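Local coordinates for F420-H2 Dependent Reductase A (Mycobacterium smegmatis str. MC2 155, PDB 3H96), which acts as an F420H2-dependent reductase that can degrade aflatoxins and probably exchanges electrons between coenzyme F420 and quinones, at residues A[49-54]-A[117-122]; A[61-66]-A[109-114]; A[72-77]-A[134-139]. All coordinates share one frame; numbering follows the deposited sequence.

Contact 1: A[49-54]-A[117-122]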
loop_
_atom_site.group_PDB
_atom_site.type_symbol
_atom_site.label_atom_id
_atom_site.label_comp_id
_atom_site.label_asym_id
_atom_site.label_seq_id
_atom_site.Cartn_x
_atom_site.Cartn_y
_atom_site.Cartn_z
ATOM N N PRO A 49 1.222 1.344 7.955
ATOM C CA PRO A 49 -0.109 0.801 7.634
ATOM C C PRO A 49 -0.649 1.517 6.417
ATOM O O PRO A 49 -0.358 2.710 6.227
ATOM C CB PRO A 49 -0.958 1.135 8.868
ATOM C CG PRO A 49 -0.247 2.373 9.464
ATOM C CD PRO A 49 1.185 2.376 9.018
HETATM N N MSE A 50 -1.463 0.826 5.613
HETATM C CA MSE A 50 -2.039 1.503 4.445
HETATM C C MSE A 50 -3.175 0.643 3.964
HETATM O O MSE A 50 -3.289 -0.500 4.396
HETATM C CB MSE A 50 -0.933 1.637 3.342
HETATM C CG MSE A 50 -0.508 0.294 2.763
HETATM SE SE MSE A 50 0.993 0.588 1.552
HETATM C CE MSE A 50 2.413 1.189 2.820
HETATM N N MSE A 51 -4.038 1.189 3.098
HETATM C CA MSE A 51 -5.041 0.376 2.428
HETATM C C MSE A 51 -4.453 -0.577 1.377
HETATM O O MSE A 51 -3.383 -0.314 0.836
HETATM C CB MSE A 51 -6.031 1.321 1.737
HETATM C CG MSE A 51 -6.998 2.022 2.741
HETATM SE SE MSE A 51 -8.290 3.035 1.597
HETATM C CE MSE A 51 -9.306 4.101 2.964
ATOM N N TYR A 52 -5.146 -1.667 1.078
ATOM C CA TYR A 52 -4.840 -2.386 -0.138
ATOM C C TYR A 52 -6.072 -2.721 -0.934
ATOM O O TYR A 52 -7.168 -2.651 -0.427
ATOM C CB TYR A 52 -4.067 -3.670 0.205
ATOM C CG TYR A 52 -4.892 -4.740 0.821
ATOM C CD1 TYR A 52 -5.617 -5.650 0.012
ATOM C CD2 TYR A 52 -4.936 -4.881 2.197
ATOM C CE1 TYR A 52 -6.366 -6.673 0.553
ATOM C CE2 TYR A 52 -5.712 -5.905 2.783
ATOM C CZ TYR A 52 -6.414 -6.802 1.980
ATOM O OH TYR A 52 -7.132 -7.826 2.611
ATOM N N LEU A 53 -5.886 -3.120 -2.188
ATOM C CA LEU A 53 -6.988 -3.634 -2.974
ATOM C C LEU A 53 -6.651 -5.062 -3.260
ATOM O O LEU A 53 -5.580 -5.348 -3.836
ATOM C CB LEU A 53 -7.094 -2.834 -4.285
ATOM C CG LEU A 53 -8.239 -3.311 -5.226
ATOM C CD1 LEU A 53 -9.606 -2.844 -4.650
ATOM C CD2 LEU A 53 -8.064 -2.631 -6.574
ATOM N N PRO A 54 -7.560 -5.996 -2.912
ATOM C CA PRO A 54 -7.218 -7.371 -3.286
ATOM C C PRO A 54 -7.268 -7.652 -4.810
ATOM O O PRO A 54 -7.955 -7.002 -5.598
ATOM C CB PRO A 54 -8.214 -8.262 -2.497
ATOM C CG PRO A 54 -9.398 -7.230 -1.915
ATOM C CD PRO A 54 -8.873 -5.808 -2.224
ATOM N N ARG A 117 -12.736 3.956 -7.744
ATOM C CA ARG A 117 -14.162 3.680 -7.773
ATOM C C ARG A 117 -14.688 3.432 -6.349
ATOM O O ARG A 117 -15.733 3.932 -6.000
ATOM C CB ARG A 117 -14.476 2.492 -8.679
ATOM C CG ARG A 117 -15.983 2.235 -8.814
ATOM C CD ARG A 117 -16.284 1.240 -9.904
ATOM N NE ARG A 117 -16.633 -0.160 -9.530
ATOM C CZ ARG A 117 -16.605 -0.791 -8.339
ATOM N NH1 ARG A 117 -16.995 -2.056 -8.229
ATOM N NH2 ARG A 117 -16.130 -0.196 -7.272
ATOM N N ARG A 118 -13.947 2.652 -5.567
ATOM C CA ARG A 118 -14.307 2.299 -4.198
ATOM C C ARG A 118 -14.048 3.457 -3.253
ATOM O O ARG A 118 -14.820 3.701 -2.355
ATOM C CB ARG A 118 -13.482 1.096 -3.736
ATOM C CG ARG A 118 -13.861 -0.130 -4.468
ATOM C CD ARG A 118 -12.969 -1.342 -4.116
ATOM N NE ARG A 118 -13.477 -2.430 -4.935
ATOM C CZ ARG A 118 -13.588 -3.697 -4.577
ATOM N NH1 ARG A 118 -13.176 -4.112 -3.367
ATOM N NH2 ARG A 118 -14.069 -4.562 -5.478
ATOM N N TYR A 119 -12.990 4.219 -3.509
ATOM C CA TYR A 119 -12.633 5.319 -2.653
ATOM C C TYR A 119 -12.232 6.531 -3.498
ATOM O O TYR A 119 -11.050 6.714 -3.784
ATOM C CB TYR A 119 -11.451 4.905 -1.779
ATOM C CG TYR A 119 -11.762 3.811 -0.814
ATOM C CD1 TYR A 119 -11.446 2.470 -1.077
ATOM C CD2 TYR A 119 -12.432 4.102 0.353
ATOM C CE1 TYR A 119 -11.796 1.459 -0.155
ATOM C CE2 TYR A 119 -12.749 3.102 1.270
ATOM C CZ TYR A 119 -12.436 1.794 1.025
ATOM O OH TYR A 119 -12.806 0.859 1.995
ATOM N N PRO A 120 -13.212 7.376 -3.874
ATOM C CA PRO A 120 -12.916 8.373 -4.915
ATOM C C PRO A 120 -11.937 9.468 -4.486
ATOM O O PRO A 120 -11.454 10.227 -5.336
ATOM C CB PRO A 120 -14.291 8.940 -5.263
ATOM C CG PRO A 120 -15.249 7.825 -4.957
ATOM C CD PRO A 120 -14.659 7.129 -3.707
ATOM N N GLY A 121 -11.598 9.553 -3.194
ATOM C CA GLY A 121 -10.405 10.334 -2.793
ATOM C C GLY A 121 -9.142 9.984 -3.633
ATOM O O GLY A 121 -8.257 10.876 -3.911
ATOM N N PHE A 122 -9.045 8.712 -4.036
ATOM C CA PHE A 122 -7.911 8.302 -4.880
ATOM C C PHE A 122 -7.914 9.034 -6.250
ATOM O O PHE A 122 -6.827 9.300 -6.792
ATOM C CB PHE A 122 -7.801 6.802 -5.014
ATOM C CG PHE A 122 -7.167 6.148 -3.779
ATOM C CD1 PHE A 122 -5.800 5.862 -3.749
ATOM C CD2 PHE A 122 -7.937 5.877 -2.644
ATOM C CE1 PHE A 122 -5.199 5.310 -2.591
ATOM C CE2 PHE A 122 -7.330 5.349 -1.483
ATOM C CZ PHE A 122 -5.979 5.056 -1.483
#

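Contact 2: A[61-66]-A[109-114]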
loop_
_atom_site.group_PDB
_atom_site.type_symbol
_atom_site.label_atom_id
_atom_site.label_comp_id
_atom_site.label_asym_id
_atom_site.label_seq_id
_atom_site.Cartn_x
_atom_site.Cartn_y
_atom_site.Cartn_z
ATOM N N THR A 61 -2.365 -12.366 -3.928
ATOM C CA THR A 61 -1.789 -11.036 -4.408
ATOM C C THR A 61 -2.623 -9.851 -3.925
ATOM O O THR A 61 -3.827 -9.924 -4.004
ATOM C CB THR A 61 -1.629 -11.024 -5.965
ATOM O OG1 THR A 61 -0.673 -12.018 -6.317
ATOM C CG2 THR A 61 -1.063 -9.687 -6.510
ATOM N N ILE A 62 -1.998 -8.772 -3.395
ATOM C CA ILE A 62 -2.730 -7.547 -3.029
ATOM C C ILE A 62 -1.995 -6.426 -3.748
ATOM O O ILE A 62 -0.822 -6.569 -4.101
ATOM C CB ILE A 62 -2.840 -7.311 -1.465
ATOM C CG1 ILE A 62 -1.469 -7.121 -0.790
ATOM C CG2 ILE A 62 -3.639 -8.517 -0.775
ATOM C CD1 ILE A 62 -1.541 -6.616 0.729
ATOM N N TYR A 63 -2.689 -5.321 -3.977
ATOM C CA TYR A 63 -2.120 -4.140 -4.611
ATOM C C TYR A 63 -2.062 -3.008 -3.629
ATOM O O TYR A 63 -3.050 -2.780 -2.932
ATOM C CB TYR A 63 -3.028 -3.730 -5.783
ATOM C CG TYR A 63 -3.036 -4.751 -6.840
ATOM C CD1 TYR A 63 -1.874 -5.015 -7.562
ATOM C CD2 TYR A 63 -4.184 -5.497 -7.119
ATOM C CE1 TYR A 63 -1.866 -5.966 -8.575
ATOM C CE2 TYR A 63 -4.172 -6.449 -8.097
ATOM C CZ TYR A 63 -3.017 -6.679 -8.820
ATOM O OH TYR A 63 -3.012 -7.606 -9.847
ATOM N N VAL A 64 -0.906 -2.307 -3.528
ATOM C CA VAL A 64 -0.856 -1.110 -2.682
ATOM C C VAL A 64 -0.566 0.103 -3.574
ATOM O O VAL A 64 -0.115 -0.057 -4.714
ATOM C CB VAL A 64 0.151 -1.213 -1.530
ATOM C CG1 VAL A 64 -0.271 -2.396 -0.518
ATOM C CG2 VAL A 64 1.492 -1.618 -2.061
ATOM N N PHE A 65 -0.825 1.300 -3.048
ATOM C CA PHE A 65 -0.865 2.500 -3.901
ATOM C C PHE A 65 0.042 3.444 -3.267
ATOM O O PHE A 65 -0.213 3.858 -2.107
ATOM C CB PHE A 65 -2.318 3.085 -3.904
ATOM C CG PHE A 65 -3.306 2.122 -4.488
ATOM C CD1 PHE A 65 -3.515 2.058 -5.913
ATOM C CD2 PHE A 65 -3.892 1.153 -3.685
ATOM C CE1 PHE A 65 -4.326 1.097 -6.463
ATOM C CE2 PHE A 65 -4.739 0.170 -4.260
ATOM C CZ PHE A 65 -4.960 0.149 -5.622
ATOM N N ALA A 66 1.080 3.858 -3.979
ATOM C CA ALA A 66 2.043 4.804 -3.376
ATOM C C ALA A 66 1.569 6.259 -3.477
ATOM O O ALA A 66 2.245 7.107 -4.080
ATOM C CB ALA A 66 3.450 4.603 -4.003
ATOM N N ASP A 109 -3.562 1.381 -14.574
ATOM C CA ASP A 109 -4.727 2.217 -14.746
ATOM C C ASP A 109 -5.993 1.460 -14.340
ATOM O O ASP A 109 -6.895 2.065 -13.718
ATOM C CB ASP A 109 -4.852 2.680 -16.206
ATOM C CG ASP A 109 -3.881 3.792 -16.552
ATOM O OD1 ASP A 109 -3.142 4.283 -15.651
ATOM O OD2 ASP A 109 -3.892 4.205 -17.741
ATOM N N ARG A 110 -6.086 0.182 -14.709
ATOM C CA ARG A 110 -7.266 -0.514 -14.365
ATOM C C ARG A 110 -7.370 -0.773 -12.879
ATOM O O ARG A 110 -8.438 -0.621 -12.311
ATOM C CB ARG A 110 -7.612 -1.723 -15.269
ATOM C CG ARG A 110 -6.862 -2.928 -15.027
ATOM C CD ARG A 110 -7.503 -4.141 -15.701
ATOM N NE ARG A 110 -6.478 -5.136 -16.011
ATOM C CZ ARG A 110 -5.800 -5.822 -15.096
ATOM N NH1 ARG A 110 -6.042 -5.629 -13.814
ATOM N NH2 ARG A 110 -4.876 -6.707 -15.469
ATOM N N ILE A 111 -6.259 -1.144 -12.237
ATOM C CA ILE A 111 -6.303 -1.427 -10.794
ATOM C C ILE A 111 -6.523 -0.086 -10.038
ATOM O O ILE A 111 -7.364 -0.014 -9.144
ATOM C CB ILE A 111 -5.045 -2.117 -10.352
ATOM C CG1 ILE A 111 -4.982 -3.538 -10.947
ATOM C CG2 ILE A 111 -4.858 -2.122 -8.802
ATOM C CD1 ILE A 111 -3.538 -3.955 -11.112
ATOM N N TYR A 112 -5.818 0.976 -10.463
ATOM C CA TYR A 112 -6.065 2.262 -9.862
ATOM C C TYR A 112 -7.518 2.670 -10.059
ATOM O O TYR A 112 -8.121 3.159 -9.123
ATOM C CB TYR A 112 -5.150 3.363 -10.438
ATOM C CG TYR A 112 -5.012 4.503 -9.451
ATOM C CD1 TYR A 112 -5.980 5.525 -9.384
ATOM C CD2 TYR A 112 -3.928 4.529 -8.542
ATOM C CE1 TYR A 112 -5.869 6.550 -8.439
ATOM C CE2 TYR A 112 -3.776 5.555 -7.613
ATOM C CZ TYR A 112 -4.788 6.567 -7.587
ATOM O OH TYR A 112 -4.697 7.586 -6.698
ATOM N N SER A 113 -8.104 2.485 -11.257
ATOM C CA SER A 113 -9.518 2.865 -11.423
ATOM C C SER A 113 -10.454 2.149 -10.488
ATOM O O SER A 113 -11.375 2.743 -10.046
ATOM C CB SER A 113 -10.068 2.651 -12.839
ATOM O OG SER A 113 -9.126 3.221 -13.698
ATOM N N GLU A 114 -10.215 0.876 -10.192
ATOM C CA GLU A 114 -11.090 0.125 -9.253
ATOM C C GLU A 114 -10.929 0.690 -7.847
ATOM O O GLU A 114 -11.901 0.924 -7.108
ATOM C CB GLU A 114 -10.783 -1.403 -9.301
ATOM C CG GLU A 114 -11.687 -2.291 -8.379
ATOM C CD GLU A 114 -13.214 -2.120 -8.672
ATOM O OE1 GLU A 114 -14.066 -2.300 -7.748
ATOM O OE2 GLU A 114 -13.549 -1.748 -9.815
HETATM O O HOH W 1 -5.502 -7.753 -11.355
#

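Contact 3: A[72-77]-A[134-139]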
loop_
_atom_site.group_PDB
_atom_site.type_symbol
_atom_site.label_atom_id
_atom_site.label_comp_id
_atom_site.label_asym_id
_atom_site.label_seq_id
_atom_site.Cartn_x
_atom_site.Cartn_y
_atom_site.Cartn_z
ATOM N N ALA A 72 3.509 15.731 -3.954
ATOM C CA ALA A 72 4.395 15.852 -5.083
ATOM C C ALA A 72 5.335 14.695 -5.305
ATOM O O ALA A 72 5.614 14.349 -6.456
ATOM C CB ALA A 72 5.168 17.190 -5.010
ATOM N N SER A 73 5.772 14.067 -4.223
ATOM C CA SER A 73 6.784 13.009 -4.290
ATOM C C SER A 73 6.202 11.621 -3.934
ATOM O O SER A 73 5.251 11.543 -3.196
ATOM C CB SER A 73 7.931 13.341 -3.340
ATOM O OG SER A 73 8.837 14.215 -4.017
ATOM N N ASN A 74 6.787 10.548 -4.479
ATOM C CA ASN A 74 6.543 9.208 -3.953
ATOM C C ASN A 74 6.983 9.041 -2.497
ATOM O O ASN A 74 7.996 9.639 -2.061
ATOM C CB ASN A 74 7.278 8.193 -4.771
ATOM C CG ASN A 74 6.756 8.118 -6.160
ATOM O OD1 ASN A 74 5.533 8.120 -6.392
ATOM N ND2 ASN A 74 7.673 8.046 -7.116
ATOM N N PRO A 75 6.238 8.221 -1.746
ATOM C CA PRO A 75 6.626 7.907 -0.346
ATOM C C PRO A 75 7.891 7.051 -0.233
ATOM O O PRO A 75 8.211 6.272 -1.146
ATOM C CB PRO A 75 5.391 7.177 0.215
ATOM C CG PRO A 75 4.771 6.488 -1.027
ATOM C CD PRO A 75 5.068 7.452 -2.211
ATOM N N ALA A 76 8.619 7.177 0.883
ATOM C CA ALA A 76 9.827 6.450 1.052
ATOM C C ALA A 76 9.550 4.948 0.954
ATOM O O ALA A 76 10.370 4.231 0.389
ATOM C CB ALA A 76 10.545 6.761 2.437
ATOM N N TRP A 77 8.445 4.451 1.513
ATOM C CA TRP A 77 8.218 2.979 1.444
ATOM C C TRP A 77 8.224 2.365 0.007
ATOM O O TRP A 77 8.651 1.227 -0.223
ATOM C CB TRP A 77 6.992 2.565 2.236
ATOM C CG TRP A 77 5.664 3.067 1.736
ATOM C CD1 TRP A 77 4.945 4.144 2.247
ATOM C CD2 TRP A 77 4.890 2.533 0.668
ATOM N NE1 TRP A 77 3.751 4.281 1.538
ATOM C CE2 TRP A 77 3.715 3.319 0.562
ATOM C CE3 TRP A 77 5.071 1.468 -0.230
ATOM C CZ2 TRP A 77 2.725 3.043 -0.351
ATOM C CZ3 TRP A 77 4.114 1.228 -1.168
ATOM C CH2 TRP A 77 2.931 1.998 -1.221
ATOM N N THR A 134 3.125 9.907 -11.789
ATOM C CA THR A 134 2.100 8.856 -11.866
ATOM C C THR A 134 2.231 8.060 -10.581
ATOM O O THR A 134 3.356 7.652 -10.215
ATOM C CB THR A 134 2.423 7.933 -13.026
ATOM O OG1 THR A 134 2.174 8.679 -14.222
ATOM C CG2 THR A 134 1.481 6.632 -13.063
ATOM N N ILE A 135 1.103 7.886 -9.875
ATOM C CA ILE A 135 1.042 7.217 -8.535
ATOM C C ILE A 135 1.353 5.749 -8.763
ATOM O O ILE A 135 0.625 5.063 -9.529
ATOM C CB ILE A 135 -0.322 7.509 -7.842
ATOM C CG1 ILE A 135 -0.297 8.993 -7.415
ATOM C CG2 ILE A 135 -0.527 6.717 -6.534
ATOM C CD1 ILE A 135 -1.681 9.517 -6.946
ATOM N N PRO A 136 2.456 5.273 -8.136
ATOM C CA PRO A 136 2.797 3.883 -8.391
ATOM C C PRO A 136 1.814 2.893 -7.777
ATOM O O PRO A 136 1.242 3.112 -6.670
ATOM C CB PRO A 136 4.193 3.715 -7.778
ATOM C CG PRO A 136 4.798 5.182 -7.756
ATOM C CD PRO A 136 3.575 6.065 -7.563
ATOM N N VAL A 137 1.581 1.805 -8.505
ATOM C CA VAL A 137 0.879 0.668 -7.881
ATOM C C VAL A 137 1.845 -0.510 -7.767
ATOM O O VAL A 137 2.477 -0.884 -8.761
ATOM C CB VAL A 137 -0.370 0.312 -8.732
ATOM C CG1 VAL A 137 -1.117 -0.974 -8.237
ATOM C CG2 VAL A 137 -1.332 1.467 -8.685
ATOM N N LEU A 138 1.945 -1.120 -6.579
ATOM C CA LEU A 138 2.761 -2.299 -6.418
ATOM C C LEU A 138 1.867 -3.528 -6.113
ATOM O O LEU A 138 0.876 -3.404 -5.390
ATOM C CB LEU A 138 3.728 -2.112 -5.229
ATOM C CG LEU A 138 4.700 -0.936 -5.268
ATOM C CD1 LEU A 138 5.586 -1.042 -4.025
ATOM C CD2 LEU A 138 5.616 -1.034 -6.474
ATOM N N ALA A 139 2.277 -4.683 -6.637
ATOM C CA ALA A 139 1.696 -5.960 -6.346
ATOM C C ALA A 139 2.542 -6.681 -5.270
ATOM O O ALA A 139 3.743 -6.934 -5.462
ATOM C CB ALA A 139 1.614 -6.783 -7.635
#

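Contact 1: A[49-54]-A[117-122]
Met-51, on strand 45-51, is the first residue to reach the bend between helix 105-118 and helix 121-128, where it meets Tyr-119 and Phe-122. It is a selenomethionine: CG stands anti to the carbonyl carbon (chi1 -74°) and the chain is extended from there on, which carries SE and CE well out from the strand. SE sits 4.1 Å from the centroid of the Tyr-119 ring, almost straight above its middle, only 7° off the ring normal. The methyl lies over the same face in a CH-pi contact, with Met-51 CE 4.0 Å from Tyr-119 CE2. Phe-122 receives the selenium differently, at its edge and near its plane, with Met-51 SE 4.0 Å from Phe-122 CE2. In the turn that bears the two rings, Phe-122 N bonds to Tyr-119 O at 2.8 Å.

Two residues on, Leu-53 has CG anti to its backbone N (chi1 179°), and this swings CD1 toward the helix end. Leu-53 CD1 rests 3.7 Å from Arg-118 CD and spreads over one face of the guanidinium, the two side chains crossing at about a right angle. The NE of Arg-118 forms a salt bridge to Glu-114, one turn back.

The chemistry is therefore dispersive and polarisable: a Met-aromatic contact in which selenium stands in for the sulfur of methionine, face-on to one ring and edge-on to the other, while the arginine offers the strand its methylene and flat face and has its NE paired within the same helix.

Contact 2: A[61-66]-A[109-114]
Ile-111 packs against Tyr-63 with both of its methyls and against Phe-65 with one. The CH-pi contact is made by its CD1, which lies over one face of the Tyr-63 ring, 3.8 Å from the ring centroid and 19° off the normal, displaced toward the rim on the hydroxyl side. Its other methyl, anti to the backbone N, covers the root of the same tyrosine and also touches the neighbouring ring, with Ile-111 CG2 3.9 Å from Phe-65 CZ.

The aromatic pair is an offset edge-to-face stack: Phe-65 turns its edge to the face of Tyr-112, the centroids 5.6 Å apart and the planes at 81°. Phe-65 CD1 approaches Tyr-112 CD2 to 3.6 Å.

Polar linkage is left to a water, 2.9 Å from Tyr-63 OH, which also accepts a longer bond from Arg-110 NH1 at 3.3 Å. The hydroxyl of Tyr-112 turns instead to Phe-122 O, tying this helix to the next.

The 109-114 part of helix 105-118 crosses strand 61-65 at 80°, their axes 10.0 Å apart at closest approach. Leu-53 and Val-137, from the strands flanking 61-65, also touch Ile-111, so that one isoleucine of the helix touches side chains of three adjacent strands.

Contact 3: A[72-77]-A[134-139]
From Asn-74 to Trp-77 the chain runs nearly parallel to 134-138, the end-to-end directions only 17° apart, but the backbones diverge, from 7.4 Å between the CA atoms of Asn-74 and Ile-135 to 10.9 Å between those of Trp-77 and Leu-138.

At the closer end the Asn-74 amide meets the Pro-136 ring obliquely. Its oxygen does the touching: Asn-74 OD1 lies 3.1 Å from Pro-136 CD and about as near to CG. Both ends of the amide are otherwise engaged, OD1 accepting from Arg-133 NH1 and ND2 bonding to Tyr-79 OH, and this pair fixes which way the group is turned.

At the wider end Trp-77 holds CG between the backbone N and the carbonyl carbon (chi1 65°), which tips the indole in toward the sheet. Its benzo edge meets a single methyl, Leu-138 CD1, near the ring plane and 3.9 Å from Trp-77 CZ3. Pro-75 CG sits 3.5 Å above the indole plane, offset toward the rim, while Val-64 packs against both Trp-77 and Leu-138.

Chemically the two ends differ. Pro-136 CD is bonded to the proline nitrogen, so its hydrogens are probably slightly positive and should suit a carbonyl oxygen lying so near, whereas the tryptophan-leucine touch is purely apolar.

In the fold
Following the chain from the N terminus, 49-54 comes first and waits until 117-122 to close contact 1. Within that loop, 61-66 pairs with 109-114, so contact 2 lies wholly inside contact 1. Contact 3 starts inside both loops, at 72-77, but ends beyond them at 134-139, and so crosses each. Helix 105-118 serves contacts 1 and 2, while strands 53-54, 61-65 and 137-142, neighbours in one antiparallel sheet, supply a side of contacts 1, 2 and 3 in turn; contact 1 also takes in strand 45-51. Met-50 touching Trp-77 joins contacts 1 and 3 directly. Together they fasten helices to a sheet consistent with the split barrel of PNPOX-like flavoproteins.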